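Trehalose synthase regulatory protein (Candida albicans, PDB 5HUS) probably regulates the fungal trehalose synthase complex, the C-terminal domain studied here belonging to the trehalose-phosphatase family of the HAD superfamily. Local coordinates at residues W14-G19 against A244-Y248; K20-A26 against D68-L74; A147-A153 against V189-V195. All blocks are in the same frame, centred on the assembly; numbering follows the deposited sequence.

Contact 1 of 3, residues W14-G19 against A244-Y248; sequences WCSVNG and AAVLY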
loop_
_atom_site.group_PDB
_atom_site.type_symbol
_atom_site.label_atom_id
_atom_site.label_comp_id
_atom_site.label_asym_id
_atom_site.label_seq_id
_atom_site.Cartn_x
_atom_site.Cartn_y
_atom_site.Cartn_z
ATOM N N TRP A 14 16.305 -0.857 -15.450
ATOM C CA TRP A 14 15.762 0.105 -14.497
ATOM C C TRP A 14 16.816 0.513 -13.463
ATOM O O TRP A 14 16.892 1.679 -13.071
ATOM C CB TRP A 14 14.520 -0.491 -13.812
ATOM C CG TRP A 14 13.997 0.308 -12.659
ATOM C CD1 TRP A 14 13.113 1.350 -12.713
ATOM C CD2 TRP A 14 14.310 0.121 -11.272
ATOM N NE1 TRP A 14 12.866 1.827 -11.448
ATOM C CE2 TRP A 14 13.588 1.090 -10.547
ATOM C CE3 TRP A 14 15.138 -0.767 -10.574
ATOM C CZ2 TRP A 14 13.667 1.196 -9.160
ATOM C CZ3 TRP A 14 15.212 -0.662 -9.196
ATOM C CH2 TRP A 14 14.478 0.314 -8.504
ATOM N N CYS A 15 17.635 -0.447 -13.039
ATOM C CA CYS A 15 18.719 -0.186 -12.089
ATOM C C CYS A 15 19.842 0.661 -12.674
ATOM O O CYS A 15 20.683 1.181 -11.939
ATOM C CB CYS A 15 19.328 -1.500 -11.590
ATOM S SG CYS A 15 18.304 -2.491 -10.514
ATOM N N SER A 16 19.873 0.777 -13.997
ATOM C CA SER A 16 21.003 1.409 -14.672
ATOM C C SER A 16 20.942 2.927 -14.547
ATOM O O SER A 16 20.756 3.641 -15.534
ATOM C CB SER A 16 21.046 0.995 -16.143
ATOM O OG SER A 16 22.276 1.374 -16.735
ATOM N N VAL A 17 21.088 3.412 -13.318
ATOM C CA VAL A 17 21.030 4.839 -13.044
ATOM C C VAL A 17 22.128 5.254 -12.079
ATOM O O VAL A 17 22.731 4.421 -11.402
ATOM C CB VAL A 17 19.666 5.262 -12.437
ATOM C CG1 VAL A 17 18.543 5.076 -13.442
ATOM C CG2 VAL A 17 19.386 4.484 -11.155
ATOM N N ASN A 18 22.372 6.555 -12.017
ATOM C CA ASN A 18 23.304 7.111 -11.056
ATOM C C ASN A 18 22.539 7.806 -9.932
ATOM O O ASN A 18 22.094 8.946 -10.085
ATOM C CB ASN A 18 24.260 8.086 -11.741
ATOM C CG ASN A 18 25.418 8.483 -10.853
ATOM O OD1 ASN A 18 25.646 7.881 -9.804
ATOM N ND2 ASN A 18 26.166 9.498 -11.275
ATOM N N GLY A 19 22.379 7.109 -8.810
ATOM C CA GLY A 19 21.631 7.640 -7.684
ATOM C C GLY A 19 20.882 6.555 -6.930
ATOM O O GLY A 19 21.062 5.364 -7.196
ATOM N N ALA A 244 16.990 8.252 -8.292
ATOM C CA ALA A 244 17.014 8.227 -9.749
ATOM C C ALA A 244 16.154 7.111 -10.338
ATOM O O ALA A 244 15.993 7.020 -11.554
ATOM C CB ALA A 244 18.454 8.089 -10.243
ATOM N N ALA A 245 15.607 6.255 -9.477
ATOM C CA ALA A 245 14.753 5.165 -9.932
ATOM C C ALA A 245 13.733 4.793 -8.870
ATOM O O ALA A 245 14.087 4.652 -7.702
ATOM C CB ALA A 245 15.589 3.947 -10.301
ATOM N N VAL A 246 12.477 4.641 -9.285
ATOM C CA VAL A 246 11.396 4.217 -8.387
ATOM C C VAL A 246 10.650 3.032 -8.993
ATOM O O VAL A 246 10.352 3.018 -10.191
ATOM C CB VAL A 246 10.395 5.356 -8.105
ATOM C CG1 VAL A 246 9.322 4.895 -7.119
ATOM C CG2 VAL A 246 11.112 6.582 -7.566
ATOM N N LEU A 247 10.357 2.033 -8.167
ATOM C CA LEU A 247 9.622 0.863 -8.618
ATOM C C LEU A 247 8.480 0.572 -7.651
ATOM O O LEU A 247 8.654 0.657 -6.439
ATOM C CB LEU A 247 10.552 -0.353 -8.731
ATOM C CG LEU A 247 10.008 -1.675 -9.292
ATOM C CD1 LEU A 247 11.140 -2.451 -9.953
ATOM C CD2 LEU A 247 9.346 -2.550 -8.229
ATOM N N TYR A 248 7.316 0.237 -8.192
ATOM C CA TYR A 248 6.194 -0.195 -7.363
ATOM C C TYR A 248 5.676 -1.514 -7.883
ATOM O O TYR A 248 5.474 -1.665 -9.088
ATOM C CB TYR A 248 5.071 0.853 -7.357
ATOM C CG TYR A 248 3.828 0.421 -6.610
ATOM C CD1 TYR A 248 2.817 -0.295 -7.247
ATOM C CD2 TYR A 248 3.675 0.705 -5.257
ATOM C CE1 TYR A 248 1.687 -0.711 -6.560
ATOM C CE2 TYR A 248 2.550 0.296 -4.562
ATOM C CZ TYR A 248 1.561 -0.408 -5.221
ATOM O OH TYR A 248 0.427 -0.808 -4.552
#

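Contact 2 of 3, residues K20-A26 against D68-L74; sequences KRLIILA and DTFVYLL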
loop_
_atom_site.group_PDB
_atom_site.type_symbol
_atom_site.label_atom_id
_atom_site.label_comp_id
_atom_site.label_asym_id
_atom_site.label_seq_id
_atom_site.Cartn_x
_atom_site.Cartn_y
_atom_site.Cartn_z
ATOM N N LYS A 20 20.039 6.969 -5.988
ATOM C CA LYS A 20 19.309 6.029 -5.138
ATOM C C LYS A 20 18.163 5.336 -5.875
ATOM O O LYS A 20 17.579 5.887 -6.810
ATOM C CB LYS A 20 18.760 6.746 -3.902
ATOM C CG LYS A 20 19.814 7.313 -2.965
ATOM C CD LYS A 20 19.157 8.240 -1.945
ATOM C CE LYS A 20 20.140 8.768 -0.912
ATOM N NZ LYS A 20 19.456 9.681 0.055
ATOM N N ARG A 21 17.840 4.125 -5.429
ATOM C CA ARG A 21 16.732 3.357 -5.986
ATOM C C ARG A 21 15.713 3.074 -4.891
ATOM O O ARG A 21 16.068 2.557 -3.835
ATOM C CB ARG A 21 17.224 2.039 -6.588
ATOM C CG ARG A 21 18.453 2.179 -7.487
ATOM C CD ARG A 21 19.088 0.816 -7.703
ATOM N NE ARG A 21 20.418 0.888 -8.301
ATOM C CZ ARG A 21 21.255 -0.143 -8.360
ATOM N NH1 ARG A 21 20.897 -1.315 -7.852
ATOM N NH2 ARG A 21 22.450 -0.003 -8.921
ATOM N N LEU A 22 14.453 3.418 -5.152
ATOM C CA LEU A 22 13.371 3.230 -4.187
ATOM C C LEU A 22 12.418 2.167 -4.698
ATOM O O LEU A 22 11.906 2.265 -5.815
ATOM C CB LEU A 22 12.617 4.542 -3.942
ATOM C CG LEU A 22 11.377 4.431 -3.044
ATOM C CD1 LEU A 22 11.760 3.963 -1.649
ATOM C CD2 LEU A 22 10.662 5.769 -2.997
ATOM N N ILE A 23 12.207 1.137 -3.884
ATOM C CA ILE A 23 11.358 0.021 -4.267
ATOM C C ILE A 23 10.246 -0.134 -3.252
ATOM O O ILE A 23 10.506 -0.251 -2.058
ATOM C CB ILE A 23 12.163 -1.290 -4.374
ATOM C CG1 ILE A 23 13.211 -1.162 -5.492
ATOM C CG2 ILE A 23 11.236 -2.465 -4.625
ATOM C CD1 ILE A 23 14.184 -2.320 -5.587
ATOM N N ILE A 24 9.009 -0.095 -3.730
ATOM C CA ILE A 24 7.849 -0.210 -2.854
ATOM C C ILE A 24 7.056 -1.441 -3.252
ATOM O O ILE A 24 6.597 -1.556 -4.391
ATOM C CB ILE A 24 6.967 1.061 -2.921
ATOM C CG1 ILE A 24 7.765 2.256 -2.386
ATOM C CG2 ILE A 24 5.674 0.866 -2.130
ATOM C CD1 ILE A 24 7.142 3.589 -2.663
ATOM N N LEU A 25 6.945 -2.386 -2.318
ATOM C CA LEU A 25 6.292 -3.660 -2.589
ATOM C C LEU A 25 4.993 -3.785 -1.802
ATOM O O LEU A 25 5.012 -3.863 -0.571
ATOM C CB LEU A 25 7.229 -4.820 -2.243
ATOM C CG LEU A 25 8.613 -4.768 -2.901
ATOM C CD1 LEU A 25 9.471 -5.972 -2.484
ATOM C CD2 LEU A 25 8.459 -4.702 -4.413
ATOM N N ALA A 26 3.869 -3.794 -2.515
ATOM C CA ALA A 26 2.563 -4.009 -1.891
ATOM C C ALA A 26 2.274 -5.495 -1.885
ATOM O O ALA A 26 1.794 -6.047 -2.872
ATOM C CB ALA A 26 1.465 -3.241 -2.631
ATOM N N ASP A 68 22.649 1.705 -2.067
ATOM C CA ASP A 68 21.917 2.779 -2.729
ATOM C C ASP A 68 20.447 2.433 -2.933
ATOM O O ASP A 68 19.740 3.116 -3.667
ATOM C CB ASP A 68 22.564 3.101 -4.075
ATOM C CG ASP A 68 22.908 1.853 -4.862
ATOM O OD1 ASP A 68 22.390 0.769 -4.513
ATOM O OD2 ASP A 68 23.694 1.953 -5.829
ATOM N N THR A 69 19.991 1.373 -2.275
ATOM C CA THR A 69 18.653 0.854 -2.518
ATOM C C THR A 69 17.831 0.839 -1.233
ATOM O O THR A 69 18.322 0.461 -0.172
ATOM C CB THR A 69 18.718 -0.565 -3.117
ATOM O OG1 THR A 69 19.523 -0.542 -4.304
ATOM C CG2 THR A 69 17.328 -1.073 -3.459
ATOM N N PHE A 70 16.581 1.270 -1.338
ATOM C CA PHE A 70 15.681 1.314 -0.190
ATOM C C PHE A 70 14.404 0.565 -0.528
ATOM O O PHE A 70 13.697 0.927 -1.472
ATOM C CB PHE A 70 15.372 2.760 0.195
ATOM C CG PHE A 70 16.597 3.606 0.373
ATOM C CD1 PHE A 70 16.987 4.498 -0.615
ATOM C CD2 PHE A 70 17.372 3.492 1.514
ATOM C CE1 PHE A 70 18.124 5.272 -0.457
ATOM C CE2 PHE A 70 18.507 4.263 1.677
ATOM C CZ PHE A 70 18.884 5.152 0.691
ATOM N N VAL A 71 14.121 -0.489 0.235
ATOM C CA VAL A 71 12.946 -1.318 -0.001
ATOM C C VAL A 71 11.903 -1.094 1.083
ATOM O O VAL A 71 12.219 -1.187 2.269
ATOM C CB VAL A 71 13.311 -2.816 -0.042
ATOM C CG1 VAL A 71 12.080 -3.660 -0.319
ATOM C CG2 VAL A 71 14.382 -3.062 -1.102
ATOM N N TYR A 72 10.675 -0.779 0.665
ATOM C CA TYR A 72 9.552 -0.571 1.588
ATOM C C TYR A 72 8.413 -1.532 1.311
ATOM O O TYR A 72 8.046 -1.761 0.159
ATOM C CB TYR A 72 9.022 0.867 1.497
ATOM C CG TYR A 72 9.893 1.850 2.220
ATOM C CD1 TYR A 72 11.124 2.232 1.694
ATOM C CD2 TYR A 72 9.499 2.391 3.437
ATOM C CE1 TYR A 72 11.939 3.119 2.369
ATOM C CE2 TYR A 72 10.305 3.285 4.117
ATOM C CZ TYR A 72 11.525 3.637 3.582
ATOM O OH TYR A 72 12.325 4.534 4.252
ATOM N N LEU A 73 7.866 -2.097 2.383
ATOM C CA LEU A 73 6.643 -2.885 2.304
ATOM C C LEU A 73 5.418 -1.997 2.506
ATOM O O LEU A 73 5.361 -1.234 3.469
ATOM C CB LEU A 73 6.653 -3.987 3.363
ATOM C CG LEU A 73 5.329 -4.736 3.517
ATOM C CD1 LEU A 73 5.141 -5.715 2.368
ATOM C CD2 LEU A 73 5.268 -5.450 4.871
ATOM N N LEU A 74 4.452 -2.096 1.597
ATOM C CA LEU A 74 3.173 -1.406 1.749
ATOM C C LEU A 74 2.143 -2.457 2.113
ATOM O O LEU A 74 1.910 -3.398 1.352
ATOM C CB LEU A 74 2.781 -0.658 0.466
ATOM C CG LEU A 74 1.390 -0.014 0.438
ATOM C CD1 LEU A 74 1.235 1.051 1.528
ATOM C CD2 LEU A 74 1.100 0.582 -0.937
#

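Contact 3 of 3, residues A147-A153 against V189-V195; sequences ATVRFHA and VRNSVIV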
loop_
_atom_site.group_PDB
_atom_site.type_symbol
_atom_site.label_atom_id
_atom_site.label_comp_id
_atom_site.label_asym_id
_atom_site.label_seq_id
_atom_site.Cartn_x
_atom_site.Cartn_y
_atom_site.Cartn_z
ATOM N N ALA A 147 -6.661 3.429 11.902
ATOM C CA ALA A 147 -7.020 4.465 10.933
ATOM C C ALA A 147 -7.785 3.905 9.738
ATOM O O ALA A 147 -7.996 4.601 8.744
ATOM C CB ALA A 147 -5.765 5.197 10.454
ATOM N N THR A 148 -8.194 2.644 9.832
ATOM C CA THR A 148 -8.993 2.029 8.784
ATOM C C THR A 148 -10.034 1.129 9.419
ATOM O O THR A 148 -9.852 0.652 10.540
ATOM C CB THR A 148 -8.124 1.215 7.781
ATOM O OG1 THR A 148 -7.204 0.393 8.497
ATOM C CG2 THR A 148 -7.327 2.132 6.887
ATOM N N VAL A 149 -11.143 0.933 8.719
ATOM C CA VAL A 149 -12.183 0.023 9.181
ATOM C C VAL A 149 -12.549 -0.885 8.019
ATOM O O VAL A 149 -12.688 -0.424 6.882
ATOM C CB VAL A 149 -13.436 0.770 9.695
ATOM C CG1 VAL A 149 -14.470 -0.219 10.227
ATOM C CG2 VAL A 149 -13.061 1.791 10.779
ATOM N N ARG A 150 -12.682 -2.177 8.296
ATOM C CA ARG A 150 -13.043 -3.122 7.248
ATOM C C ARG A 150 -14.281 -3.923 7.643
ATOM O O ARG A 150 -14.339 -4.515 8.719
ATOM C CB ARG A 150 -11.870 -4.055 6.933
ATOM C CG ARG A 150 -12.036 -4.807 5.621
ATOM C CD ARG A 150 -10.800 -5.632 5.267
ATOM N NE ARG A 150 -9.661 -4.812 4.860
ATOM C CZ ARG A 150 -9.226 -4.706 3.608
ATOM N NH1 ARG A 150 -9.833 -5.369 2.631
ATOM N NH2 ARG A 150 -8.180 -3.942 3.328
ATOM N N PHE A 151 -15.271 -3.915 6.756
ATOM C CA PHE A 151 -16.525 -4.625 6.963
ATOM C C PHE A 151 -16.468 -5.922 6.162
ATOM O O PHE A 151 -16.550 -5.899 4.939
ATOM C CB PHE A 151 -17.706 -3.746 6.528
ATOM C CG PHE A 151 -19.062 -4.372 6.727
ATOM C CD1 PHE A 151 -19.273 -5.341 7.693
ATOM C CD2 PHE A 151 -20.136 -3.973 5.944
ATOM C CE1 PHE A 151 -20.527 -5.906 7.867
ATOM C CE2 PHE A 151 -21.389 -4.535 6.114
ATOM C CZ PHE A 151 -21.581 -5.503 7.076
ATOM N N HIS A 152 -16.315 -7.049 6.852
ATOM C CA HIS A 152 -16.169 -8.344 6.192
ATOM C C HIS A 152 -17.508 -9.057 6.029
ATOM O O HIS A 152 -18.269 -9.182 6.984
ATOM C CB HIS A 152 -15.228 -9.254 6.981
ATOM C CG HIS A 152 -13.821 -8.749 7.088
ATOM N ND1 HIS A 152 -12.811 -9.198 6.267
ATOM C CD2 HIS A 152 -13.249 -7.868 7.943
ATOM C CE1 HIS A 152 -11.678 -8.604 6.601
ATOM N NE2 HIS A 152 -11.916 -7.795 7.616
ATOM N N ALA A 153 -17.782 -9.540 4.822
ATOM C CA ALA A 153 -19.000 -10.301 4.571
ATOM C C ALA A 153 -18.993 -11.598 5.375
ATOM O O ALA A 153 -20.033 -12.045 5.854
ATOM C CB ALA A 153 -19.149 -10.595 3.090
ATOM N N VAL A 189 -13.692 -4.250 -1.842
ATOM C CA VAL A 189 -12.479 -4.974 -2.184
ATOM C C VAL A 189 -12.687 -6.438 -1.848
ATOM O O VAL A 189 -12.800 -6.796 -0.675
ATOM C CB VAL A 189 -11.252 -4.439 -1.433
ATOM C CG1 VAL A 189 -10.029 -5.274 -1.763
ATOM C CG2 VAL A 189 -11.012 -2.973 -1.774
ATOM N N ARG A 190 -12.755 -7.267 -2.886
ATOM C CA ARG A 190 -13.070 -8.686 -2.740
ATOM C C ARG A 190 -14.451 -8.856 -2.119
ATOM O O ARG A 190 -15.461 -8.467 -2.707
ATOM C CB ARG A 190 -12.013 -9.400 -1.894
ATOM C CG ARG A 190 -10.591 -9.262 -2.418
ATOM C CD ARG A 190 -10.097 -10.583 -2.975
ATOM N NE ARG A 190 -10.379 -11.683 -2.056
ATOM C CZ ARG A 190 -10.172 -12.966 -2.335
ATOM N NH1 ARG A 190 -9.676 -13.321 -3.513
ATOM N NH2 ARG A 190 -10.464 -13.896 -1.434
ATOM N N ASN A 191 -14.489 -9.432 -0.924
ATOM C CA ASN A 191 -15.744 -9.631 -0.218
ATOM C C ASN A 191 -15.778 -8.809 1.058
ATOM O O ASN A 191 -16.218 -9.280 2.106
ATOM C CB ASN A 191 -15.951 -11.112 0.093
ATOM C CG ASN A 191 -15.829 -11.985 -1.139
ATOM O OD1 ASN A 191 -16.329 -11.639 -2.210
ATOM N ND2 ASN A 191 -15.151 -13.118 -0.997
ATOM N N SER A 192 -15.303 -7.573 0.958
ATOM C CA SER A 192 -15.299 -6.678 2.103
ATOM C C SER A 192 -15.398 -5.222 1.674
ATOM O O SER A 192 -15.116 -4.872 0.531
ATOM C CB SER A 192 -14.037 -6.883 2.944
ATOM O OG SER A 192 -12.892 -6.397 2.266
ATOM N N VAL A 193 -15.818 -4.382 2.607
ATOM C CA VAL A 193 -15.800 -2.942 2.409
ATOM C C VAL A 193 -14.665 -2.354 3.233
ATOM O O VAL A 193 -14.617 -2.563 4.443
ATOM C CB VAL A 193 -17.133 -2.293 2.824
ATOM C CG1 VAL A 193 -17.065 -0.772 2.671
ATOM C CG2 VAL A 193 -18.283 -2.870 2.012
ATOM N N ILE A 194 -13.744 -1.640 2.591
ATOM C CA ILE A 194 -12.694 -0.966 3.346
ATOM C C ILE A 194 -12.924 0.541 3.365
ATOM O O ILE A 194 -13.211 1.156 2.335
ATOM C CB ILE A 194 -11.283 -1.266 2.795
ATOM C CG1 ILE A 194 -10.230 -0.526 3.627
ATOM C CG2 ILE A 194 -11.169 -0.911 1.319
ATOM C CD1 ILE A 194 -8.832 -0.656 3.096
ATOM N N VAL A 195 -12.821 1.115 4.560
ATOM C CA VAL A 195 -12.992 2.552 4.756
ATOM C C VAL A 195 -11.624 3.172 5.040
ATOM O O VAL A 195 -10.945 2.767 5.997
ATOM C CB VAL A 195 -13.983 2.852 5.916
ATOM C CG1 VAL A 195 -14.275 4.356 6.005
ATOM C CG2 VAL A 195 -15.265 2.060 5.736
#

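Contact 1 of 3, residues W14-G19 against A244-Y248
Trp-14 stands its indole as a wedge between Ala-245 and Leu-247, two residues of strand 243-250 whose side chains lie on the same face of the sheet. With CG anti to the backbone N (chi1 171°), the side chain leaves the end of helix 8-15 pointing at the strand. CB and CG serve as the stalk, and contact begins further out. CD1 passes the carbonyl of Val-246, and NE1 gives it a weak hydrogen bond: Trp-14 NE1 to Val-246 O is 3.1 Å, bent to 141° at the hydrogen, with the oxygen at the ring edge. Further along, CD2 and CE2 both face the Ala-245 methyl, with Trp-14 CE2 3.5 Å from Ala-245 CB. On the other side of the ring plane, Trp-14 CZ2 meets Leu-247 CB, also at 3.5 Å. Leu-247 CD1 sits over that face, 4.2 Å from the centroid of the Trp-14 six-membered ring in a CH-pi contact. At the tip, Trp-14 CH2 comes within 4.0 Å of Leu-247 CB, and the ring also touches Ile-23 and Leu-274 on the flanking strands.

A methyl at position 245 is small enough for the indole to come close. Beyond the helix, Val-17 turns back to the strand, its CB 3.8 Å from Ala-244 CB. Gly-19 suits its place because its backbone angles would press a beta carbon against the preceding carbonyl oxygen. Between these segments, one weak polar bond amid a broad apolar surface is consistent with mainly apolar attachment; Ala-245 and Leu-247 set the indole's orientation, and the N-H adds to it.

Contact 2 of 3, residues K20-A26 against D68-L74
Lys-20 lays its extended aliphatic chain along the edge of Phe-70, with Lys-20 CD 3.5 Å from Phe-70 CE1. Its ammonium goes on to the carbonyl of His-212, whose ring stacks on Phe-70. Further along the same face, Leu-22 fills the notch between Phe-70 and Tyr-72: Leu-22 CD1 reaches forward to Tyr-72 CD1 at 3.8 Å. Ile-24 leans the same way, placing CG2 4.2 Å from Leu-74 CB. The Tyr-72 hydroxyl is held by His-212 NE2 and Ile-105 N.

These are neighbouring parallel strands at the centre of the Rossmann-like HAD core, joined by a beta-alpha-beta crossover through helices 53-59 and 61-65. Six backbone bonds zip them, among them Leu-25 N to Tyr-72 O at 2.8 Å.

On the reverse face the bumps lean backward instead. Ile-23, with CG1 beside its backbone N (chi1 -63°), carries CD1 to within 4.0 Å of Thr-69 CG2, and Leu-25 CD1 meets Val-71 CG1 at 4.1 Å. Leu-63 of helix 61-65 covers Ile-23, Thr-69 and Val-71, branched residues that suit a strand. At the N-terminal end, Asp-68 OD2 lies over a face of the Arg-21 guanidinium, 3.9 Å from Arg-21 NH2: a long salt bridge, no N-H aimed at the oxygen.

Contact 3 of 3, residues A147-A153 against V189-V195
Arg-150, Val-195 and Ile-194 bury more surface than any other residues of this antiparallel pairing in the four-stranded sheet of the cap, an insertion resembling the C2B cap of trehalose-phosphatases. Arg-150 faces Ile-194 in a non-hydrogen-bonded pair and, bent at chi3 (-71°), folds its guanidinium over that neighbour: Ile-194 CB lies 4.1 Å above the plane, over its centre, and Ile-194 CD1 is 3.4 Å from Arg-150 NH2. Tyr-76 adds a cation-pi contact. A long, flat-ended side chain suits this place, covering a hydrocarbon while keeping its charge partly exposed.

Val-195 lies on the other face, opposite Val-149 in a hydrogen-bonded pair, where Val-195 N binds Val-149 O at 2.8 Å. Compact branched side chains fit here because Ile-126 and Ile-175, from two helices, press on this face.

Strands 184-189 and 192-197 form a beta hairpin; beside its turn, at residues 189-192, Ala-153 N bonds to Asn-191 O at 3.1 Å. Ser-192, small and polar, joins Arg-150 to this hairpin: Arg-150 NH1 donates to Ser-192 OG at 3.2 Å, tilted 20° from the guanidinium plane, and Ser-192 OG donates to Val-189 O at 3.0 Å, in the plane of that carbonyl.

How the contacts relate
Contacts 1 and 2 share the core sheet, their centres 10 Å apart. Leu-247 N and Leu-22 O, 2.8 Å apart, probably bond across the two neighbouring strands. Trp-14 lies on the face bearing Arg-21 and Ile-23, with Trp-14 CH2 3.6 Å from Ile-23 CG1. Contact 3 belongs to the cap, its centre 34 Å from that of contact 1 and 27 Å from that of contact 2; its nearest atoms stay about 10 Å from contact 2. In active HAD phosphatases the nucleophilic aspartate lies at the end of the strand corresponding to 20-26, facing the cap; here Ala-26 appears to stand in its place, consistent with a regulatory rather than catalytic role.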